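Local coordinates for cell-binding factor 2 (Campylobacter jejuni, PDB 3RFW), which probably acts as a SurA-like periplasmic chaperone and catalyses the cis-trans isomerisation of peptide bonds preceding proline, at residues A[13-18]-A[42-47]; A[175-180]-A[199-204]. All coordinates share one frame; numbering follows the deposited sequence.

Interaction 1: residues A[13-18]-A[42-47]; sequences DTEVSE and QQYIMQ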
ATOM      1  N   ASP A  13     -17.348  35.114   7.070  1.00 38.77           N
ATOM      2  CA  ASP A  13     -16.808  34.258   6.034  1.00 40.22           C
ATOM      3  C   ASP A  13     -15.318  33.993   6.229  1.00 39.54           C
ATOM      4  O   ASP A  13     -14.837  32.880   5.974  1.00 42.36           O
ATOM      5  CB  ASP A  13     -17.076  34.844   4.644  1.00 42.11           C
ATOM      6  CG  ASP A  13     -16.486  36.237   4.469  1.00 44.60           C
ATOM      7  OD1 ASP A  13     -15.887  36.797   5.418  1.00 46.28           O
ATOM      8  OD2 ASP A  13     -16.637  36.779   3.366  1.00 51.01           O
ATOM      9  N   THR A  14     -14.631  34.983   6.781  1.00 37.39           N
ATOM     10  CA  THR A  14     -13.237  34.902   7.187  1.00 35.68           C
ATOM     11  C   THR A  14     -12.905  33.696   8.071  1.00 37.69           C
ATOM     12  O   THR A  14     -11.888  33.011   7.856  1.00 37.36           O
ATOM     13  CB  THR A  14     -12.845  36.174   7.997  1.00 39.02           C
ATOM     14  OG1 THR A  14     -13.392  37.345   7.370  1.00 40.32           O
ATOM     15  CG2 THR A  14     -11.331  36.310   8.080  1.00 35.69           C
ATOM     16  N   GLU A  15     -13.654  33.529   9.156  1.00 33.56           N
ATOM     17  CA  GLU A  15     -13.348  32.453  10.081  1.00 34.57           C
ATOM     18  C   GLU A  15     -13.740  31.084   9.514  1.00 33.22           C
ATOM     19  O   GLU A  15     -13.108  30.096   9.841  1.00 32.05           O
ATOM     20  CB  GLU A  15     -13.977  32.690  11.458  1.00 35.39           C
ATOM     21  CG  GLU A  15     -15.514  32.554  11.491  1.00 38.74           C
ATOM     22  CD  GLU A  15     -16.119  33.141  12.765  1.00 41.17           C
ATOM     23  OE1 GLU A  15     -16.662  34.254  12.677  1.00 43.26           O
ATOM     24  OE2 GLU A  15     -16.040  32.504  13.848  1.00 39.34           O
ATOM     25  N   VAL A  16     -14.809  31.028   8.716  1.00 32.57           N
ATOM     26  CA  VAL A  16     -15.187  29.797   8.055  1.00 34.20           C
ATOM     27  C   VAL A  16     -14.096  29.390   7.058  1.00 36.60           C
ATOM     28  O   VAL A  16     -13.641  28.246   7.039  1.00 35.53           O
ATOM     29  CB  VAL A  16     -16.501  29.958   7.312  1.00 33.77           C
ATOM     30  CG1 VAL A  16     -16.793  28.680   6.521  1.00 33.35           C
ATOM     31  CG2 VAL A  16     -17.674  30.270   8.339  1.00 34.57           C
ATOM     32  N   SER A  17     -13.764  30.337   6.185  1.00 37.94           N
ATOM     33  CA  SER A  17     -12.684  30.230   5.235  1.00 40.10           C
ATOM     34  C   SER A  17     -11.349  29.786   5.852  1.00 40.42           C
ATOM     35  O   SER A  17     -10.760  28.816   5.386  1.00 41.39           O
ATOM     36  CB  SER A  17     -12.530  31.556   4.495  1.00 40.31           C
ATOM     37  OG  SER A  17     -11.453  31.507   3.577  1.00 48.23           O
ATOM     38  N   GLU A  18     -10.937  30.404   6.961  1.00 40.27           N
ATOM     39  CA  GLU A  18      -9.706  29.997   7.627  1.00 41.11           C
ATOM     40  C   GLU A  18      -9.796  28.608   8.218  1.00 40.54           C
ATOM     41  O   GLU A  18      -8.805  27.852   8.211  1.00 39.51           O
ATOM     42  CB  GLU A  18      -9.277  31.007   8.699  1.00 41.92           C
ATOM     43  CG  GLU A  18      -9.101  32.420   8.143  1.00 50.70           C
ATOM     44  CD  GLU A  18      -8.071  33.261   8.908  1.00 62.85           C
ATOM     45  OE1 GLU A  18      -6.865  33.139   8.572  1.00 59.82           O
ATOM     46  OE2 GLU A  18      -8.482  34.115   9.752  1.00 63.87           O
ATOM     47  N   GLN A  42     -22.604  25.417   7.958  1.00 38.59           N
ATOM     48  CA  GLN A  42     -23.296  24.539   8.923  1.00 41.55           C
ATOM     49  C   GLN A  42     -22.297  23.745   9.739  1.00 38.42           C
ATOM     50  O   GLN A  42     -22.426  23.629  10.940  1.00 37.61           O
ATOM     51  CB  GLN A  42     -24.190  23.502   8.210  1.00 40.67           C
ATOM     52  CG  GLN A  42     -25.504  24.034   7.655  1.00 52.26           C
ATOM     53  CD  GLN A  42     -26.469  22.897   7.299  1.00 67.24           C
ATOM     54  OE1 GLN A  42     -27.035  22.860   6.200  1.00 66.81           O
ATOM     55  NE2 GLN A  42     -26.603  21.928   8.213  1.00 62.32           N
ATOM     56  N   GLN A  43     -21.421  23.044   9.037  1.00 38.11           N
ATOM     57  CA  GLN A  43     -20.377  22.279   9.687  1.00 37.11           C
ATOM     58  C   GLN A  43     -19.570  23.130  10.704  1.00 36.10           C
ATOM     59  O   GLN A  43     -19.351  22.714  11.848  1.00 34.04           O
ATOM     60  CB  GLN A  43     -19.468  21.684   8.628  1.00 35.10           C
ATOM     61  CG  GLN A  43     -18.463  20.713   9.199  1.00 48.25           C
ATOM     62  CD  GLN A  43     -17.855  19.801   8.135  1.00 59.57           C
ATOM     63  OE1 GLN A  43     -18.326  19.743   6.977  1.00 62.26           O
ATOM     64  NE2 GLN A  43     -16.812  19.072   8.524  1.00 53.49           N
ATOM     65  N   TYR A  44     -19.253  24.362  10.323  1.00 31.94           N
ATOM     66  CA  TYR A  44     -18.437  25.245  11.156  1.00 31.33           C
ATOM     67  C   TYR A  44     -19.198  25.702  12.391  1.00 30.58           C
ATOM     68  O   TYR A  44     -18.669  25.657  13.522  1.00 32.32           O
ATOM     69  CB  TYR A  44     -17.950  26.464  10.348  1.00 29.79           C
ATOM     70  CG  TYR A  44     -17.158  27.460  11.193  1.00 32.57           C
ATOM     71  CD1 TYR A  44     -17.803  28.498  11.867  1.00 30.44           C
ATOM     72  CD2 TYR A  44     -15.797  27.266  11.438  1.00 32.54           C
ATOM     73  CE1 TYR A  44     -17.130  29.313  12.768  1.00 32.58           C
ATOM     74  CE2 TYR A  44     -15.091  28.120  12.306  1.00 37.71           C
ATOM     75  CZ  TYR A  44     -15.755  29.146  12.953  1.00 37.56           C
ATOM     76  OH  TYR A  44     -15.051  30.011  13.778  1.00 37.54           O
ATOM     77  N   ILE A  45     -20.487  25.997  12.197  1.00 30.31           N
ATOM     78  CA  ILE A  45     -21.392  26.352  13.315  1.00 28.74           C
ATOM     79  C   ILE A  45     -21.527  25.191  14.303  1.00 26.93           C
ATOM     80  O   ILE A  45     -21.519  25.353  15.526  1.00 27.81           O
ATOM     81  CB  ILE A  45     -22.802  26.776  12.736  1.00 29.71           C
ATOM     82  CG1 ILE A  45     -22.673  28.161  12.071  1.00 31.60           C
ATOM     83  CG2 ILE A  45     -23.842  26.762  13.842  1.00 27.36           C
ATOM     84  CD1 ILE A  45     -23.806  28.552  11.135  1.00 40.40           C
ATOM     85  N   MET A  46     -21.581  23.986  13.771  1.00 28.12           N
ATOM     86  CA  MET A  46     -21.666  22.792  14.615  1.00 30.31           C
ATOM     87  C   MET A  46     -20.386  22.629  15.439  1.00 30.74           C
ATOM     88  O   MET A  46     -20.447  22.383  16.660  1.00 32.08           O
ATOM     89  CB  MET A  46     -21.942  21.549  13.751  1.00 31.42           C
ATOM     90  CG  MET A  46     -21.709  20.199  14.459  1.00 43.84           C
ATOM     91  SD  MET A  46     -23.099  19.917  15.569  1.00 64.14           S
ATOM     92  CE  MET A  46     -24.359  19.660  14.304  1.00 63.43           C
ATOM     93  N   GLN A  47     -19.236  22.770  14.780  1.00 29.67           N
ATOM     94  CA  GLN A  47     -17.923  22.859  15.472  1.00 32.21           C
ATOM     95  C   GLN A  47     -17.934  23.969  16.532  1.00 28.45           C
ATOM     96  O   GLN A  47     -17.632  23.734  17.664  1.00 30.57           O
ATOM     97  CB  GLN A  47     -16.784  23.076  14.433  1.00 31.15           C
ATOM     98  CG  GLN A  47     -15.343  23.236  15.002  1.00 35.50           C
ATOM     99  CD  GLN A  47     -14.925  24.704  15.260  1.00 40.07           C
ATOM    100  OE1 GLN A  47     -15.625  25.666  14.896  1.00 40.25           O
ATOM    101  NE2 GLN A  47     -13.758  24.874  15.855  1.00 40.78           N
TER

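Interaction 2: residues A[175-180]-A[199-204]; sequences KPFTDA and GYHVIL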
ATOM      1  N   LYS A 175      25.832 -15.493 -15.217  1.00 74.11           N
ATOM      2  CA  LYS A 175      26.614 -14.834 -16.258  1.00 71.58           C
ATOM      3  C   LYS A 175      26.684 -15.658 -17.553  1.00 69.23           C
ATOM      4  O   LYS A 175      26.481 -15.122 -18.642  1.00 68.68           O
ATOM      5  CB  LYS A 175      28.021 -14.490 -15.755  1.00 72.64           C
ATOM      6  N   PRO A 176      26.975 -16.964 -17.439  1.00 65.76           N
ATOM      7  CA  PRO A 176      27.154 -17.745 -18.666  1.00 63.76           C
ATOM      8  C   PRO A 176      25.903 -17.748 -19.569  1.00 62.15           C
ATOM      9  O   PRO A 176      26.025 -17.693 -20.798  1.00 61.40           O
ATOM     10  CB  PRO A 176      27.481 -19.162 -18.151  1.00 63.56           C
ATOM     11  CG  PRO A 176      27.163 -19.140 -16.657  1.00 63.13           C
ATOM     12  CD  PRO A 176      27.339 -17.722 -16.228  1.00 65.25           C
ATOM     13  N   PHE A 177      24.716 -17.773 -18.963  1.00 60.05           N
ATOM     14  CA  PHE A 177      23.460 -17.621 -19.708  1.00 57.17           C
ATOM     15  C   PHE A 177      23.344 -16.191 -20.260  1.00 57.21           C
ATOM     16  O   PHE A 177      23.170 -15.984 -21.466  1.00 56.85           O
ATOM     17  CB  PHE A 177      22.259 -17.953 -18.798  1.00 56.65           C
ATOM     18  CG  PHE A 177      20.937 -17.997 -19.523  1.00 51.19           C
ATOM     19  CD1 PHE A 177      20.139 -16.864 -19.607  1.00 48.59           C
ATOM     20  CD2 PHE A 177      20.513 -19.164 -20.159  1.00 52.85           C
ATOM     21  CE1 PHE A 177      18.921 -16.883 -20.308  1.00 42.54           C
ATOM     22  CE2 PHE A 177      19.321 -19.184 -20.898  1.00 48.46           C
ATOM     23  CZ  PHE A 177      18.526 -18.030 -20.964  1.00 46.95           C
ATOM     24  N   THR A 178      23.468 -15.225 -19.355  1.00 56.40           N
ATOM     25  CA  THR A 178      23.515 -13.797 -19.655  1.00 58.09           C
ATOM     26  C   THR A 178      24.502 -13.425 -20.776  1.00 57.65           C
ATOM     27  O   THR A 178      24.152 -12.677 -21.690  1.00 58.34           O
ATOM     28  CB  THR A 178      23.857 -13.023 -18.358  1.00 58.44           C
ATOM     29  OG1 THR A 178      22.794 -13.208 -17.421  1.00 61.08           O
ATOM     30  CG2 THR A 178      24.036 -11.549 -18.610  1.00 59.08           C
ATOM     31  N   ASP A 179      25.717 -13.957 -20.706  1.00 56.32           N
ATOM     32  CA  ASP A 179      26.718 -13.748 -21.742  1.00 57.09           C
ATOM     33  C   ASP A 179      26.219 -14.150 -23.127  1.00 55.24           C
ATOM     34  O   ASP A 179      26.303 -13.371 -24.077  1.00 56.57           O
ATOM     35  CB  ASP A 179      28.021 -14.498 -21.416  1.00 58.67           C
ATOM     36  CG  ASP A 179      28.866 -13.787 -20.347  1.00 62.17           C
ATOM     37  OD1 ASP A 179      28.467 -12.689 -19.877  1.00 58.79           O
ATOM     38  OD2 ASP A 179      29.922 -14.345 -19.968  1.00 65.53           O
ATOM     39  N   ALA A 180      25.733 -15.374 -23.266  1.00 52.05           N
ATOM     40  CA  ALA A 180      25.288 -15.807 -24.585  1.00 49.66           C
ATOM     41  C   ALA A 180      24.089 -14.988 -25.089  1.00 47.47           C
ATOM     42  O   ALA A 180      24.020 -14.645 -26.273  1.00 47.55           O
ATOM     43  CB  ALA A 180      24.988 -17.301 -24.602  1.00 48.92           C
ATOM     44  N   GLY A 199      22.125 -27.044 -16.371  1.00 67.59           N
ATOM     45  CA  GLY A 199      22.274 -27.942 -17.514  1.00 65.63           C
ATOM     46  C   GLY A 199      22.641 -27.204 -18.790  1.00 64.25           C
ATOM     47  O   GLY A 199      23.385 -26.228 -18.743  1.00 63.79           O
ATOM     48  N   TYR A 200      22.084 -27.658 -19.918  1.00 62.31           N
ATOM     49  CA  TYR A 200      22.427 -27.158 -21.259  1.00 60.48           C
ATOM     50  C   TYR A 200      21.236 -26.428 -21.886  1.00 59.55           C
ATOM     51  O   TYR A 200      20.162 -27.018 -22.036  1.00 58.77           O
ATOM     52  CB  TYR A 200      22.866 -28.316 -22.173  1.00 61.32           C
ATOM     53  CG  TYR A 200      24.186 -28.949 -21.771  1.00 65.48           C
ATOM     54  CD1 TYR A 200      24.231 -30.049 -20.911  1.00 70.26           C
ATOM     55  CD2 TYR A 200      25.390 -28.395 -22.180  1.00 68.33           C
ATOM     56  CE1 TYR A 200      25.450 -30.594 -20.500  1.00 70.71           C
ATOM     57  CE2 TYR A 200      26.606 -28.929 -21.769  1.00 72.50           C
ATOM     58  CZ  TYR A 200      26.629 -30.017 -20.926  1.00 69.26           C
ATOM     59  OH  TYR A 200      27.843 -30.524 -20.543  1.00 73.44           O
ATOM     60  N   HIS A 201      21.422 -25.153 -22.254  1.00 57.03           N
ATOM     61  CA  HIS A 201      20.322 -24.342 -22.792  1.00 53.99           C
ATOM     62  C   HIS A 201      20.463 -24.068 -24.278  1.00 53.90           C
ATOM     63  O   HIS A 201      21.555 -23.827 -24.770  1.00 53.65           O
ATOM     64  CB  HIS A 201      20.201 -23.001 -22.078  1.00 52.66           C
ATOM     65  CG  HIS A 201      20.452 -23.063 -20.608  1.00 53.07           C
ATOM     66  ND1 HIS A 201      19.596 -22.494 -19.688  1.00 56.26           N
ATOM     67  CD2 HIS A 201      21.481 -23.579 -19.897  1.00 52.84           C
ATOM     68  CE1 HIS A 201      20.104 -22.631 -18.477  1.00 51.23           C
ATOM     69  NE2 HIS A 201      21.246 -23.286 -18.576  1.00 52.34           N
ATOM     70  N   VAL A 202      19.328 -23.992 -24.960  1.00 53.26           N
ATOM     71  CA  VAL A 202      19.234 -23.277 -26.217  1.00 52.05           C
ATOM     72  C   VAL A 202      18.419 -21.993 -26.035  1.00 52.16           C
ATOM     73  O   VAL A 202      17.277 -22.027 -25.559  1.00 52.36           O
ATOM     74  CB  VAL A 202      18.581 -24.162 -27.311  1.00 52.90           C
ATOM     75  CG1 VAL A 202      18.590 -23.451 -28.661  1.00 49.72           C
ATOM     76  CG2 VAL A 202      19.295 -25.535 -27.393  1.00 50.11           C
ATOM     77  N   ILE A 203      18.981 -20.874 -26.487  1.00 50.57           N
ATOM     78  CA  ILE A 203      18.369 -19.555 -26.293  1.00 47.82           C
ATOM     79  C   ILE A 203      17.918 -18.978 -27.634  1.00 47.85           C
ATOM     80  O   ILE A 203      18.653 -19.057 -28.636  1.00 48.23           O
ATOM     81  CB  ILE A 203      19.367 -18.600 -25.670  1.00 47.96           C
ATOM     82  CG1 ILE A 203      20.011 -19.241 -24.434  1.00 46.41           C
ATOM     83  CG2 ILE A 203      18.709 -17.262 -25.348  1.00 48.03           C
ATOM     84  CD1 ILE A 203      20.844 -18.275 -23.628  1.00 41.82           C
ATOM     85  N   LEU A 204      16.682 -18.490 -27.679  1.00 44.26           N
ATOM     86  CA  LEU A 204      16.233 -17.667 -28.798  1.00 46.79           C
ATOM     87  C   LEU A 204      16.009 -16.219 -28.341  1.00 46.91           C
ATOM     88  O   LEU A 204      15.198 -15.971 -27.451  1.00 45.74           O
ATOM     89  CB  LEU A 204      14.945 -18.224 -29.401  1.00 44.57           C
ATOM     90  CG  LEU A 204      14.243 -17.299 -30.383  1.00 46.17           C
ATOM     91  CD1 LEU A 204      15.087 -17.085 -31.653  1.00 41.10           C
ATOM     92  CD2 LEU A 204      12.875 -17.840 -30.719  1.00 47.03           C
TER

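Interaction 1: residues A[13-18]-A[42-47]
Tyr44 reaches across from helix 34-56 and sets its phenol against helix 13-24, where the hydroxyl donates a hydrogen bond to the carboxylate of Glu15. The bond from Tyr44 OH to Glu15 OE2 is 2.7 Å long and uses the anti lone pair, the one turned away from OE1. The two side chains meet at about a right angle, with the carboxylate and ring planes 72° apart, and OE2 lies at the ring edge near its plane. Glu15 gets there by placing CG between its own N and carbonyl carbon (chi1 70°) and running extended from there, which lays its CG 3.5 Å from Tyr44 OH. Its other oxygen, OE1, accepts a bond from Ser12 N at the start of the helix, like the backward-reaching half of a capping box. With both oxygens gripped, the carboxylate is fixed in rotation and its charged form is probably favoured. This helix pair belongs to the helical part of a SurA-like chaperone. One face of the Tyr44 ring lies against the Val16 backbone, CA standing 4.2 Å above the plane, while Val16 CG2 touches the ring 4.0 Å from Tyr44 CD1. Phe19 meets the same ring edge-to-face, and Ile11 packs against both Val16 and Tyr44. Ile45, on the same helix as Tyr44, packs on Tyr251 of the second subunit.

Interaction 2: residues A[175-180]-A[199-204]
Phe177 carries most of the contact between helix 175-183 and strand 199-213, and its ring takes two different partners there, Ile203 and His201. The apolar part is a CH-pi contact: Ile203 CD1 sits over one face of the phenyl, 3.6 Å from the centroid of the Phe177 ring and 24° off its normal. It leans toward the rim, coming 3.3 Å from Phe177 CE2, with Ile203 CG1 following 3.6 Å from that same CE2. Ala180, one turn further along the helix, touches the same methyl more loosely, its CB lying 4.4 Å from Ile203 CD1. The first bond of the Phe177 side chain does not aim at the strand; with CG anti to its N (chi1 -173°) the ring comes in between Ile203 and His201.

The aromatic part is an oblique pairing. The Phe177 and His201 ring centroids are 5.1 Å apart with the planes at 55°, and Phe177 CD2 lies over a face of the imidazole, 3.5 Å from His201 ND1. His201 NE2 is hydrogen-bonded to Thr196 OG1, which helps to hold the imidazole in its rotation. His117, on the adjoining strand 108-120, brings its ring against both His201 and Phe177, while Leu165 and Phe168 also pack on the phenyl.

The helix thus covers one side of the antiparallel sheet; Val202 and Leu204, pointing the other way, pack on helices 123-133 and 138-152. This is the parvulin (PpiC-type) fold, and the pair His117 and His201 with Thr196 is consistent with the dual-histidine motif of parvulin active sites, where a phenylalanine in the position of Phe177 probably borders the prolyl pocket.

Both contacts are largely buried, though Glu15 in interaction 1 and Ala180 in interaction 2 stay partly exposed; they share no helix or strand and lie on opposite sides of the chain's centre, their own centres about 69 Å apart. Interaction 1 pairs two helices of the chaperone part and sits beside the second subunit; interaction 2 lays a helix on a sheet inside the isomerase domain, untouched by any other chain of the assembly. Each turns on one aromatic side chain. In 13-18 with 42-47 a hydrogen bond to a carboxylate at the ring edge joins the helices, with valine packing on the ring, whereas 175-180 with 199-204 relies on methyl and imidazole contacts at the probable catalytic site.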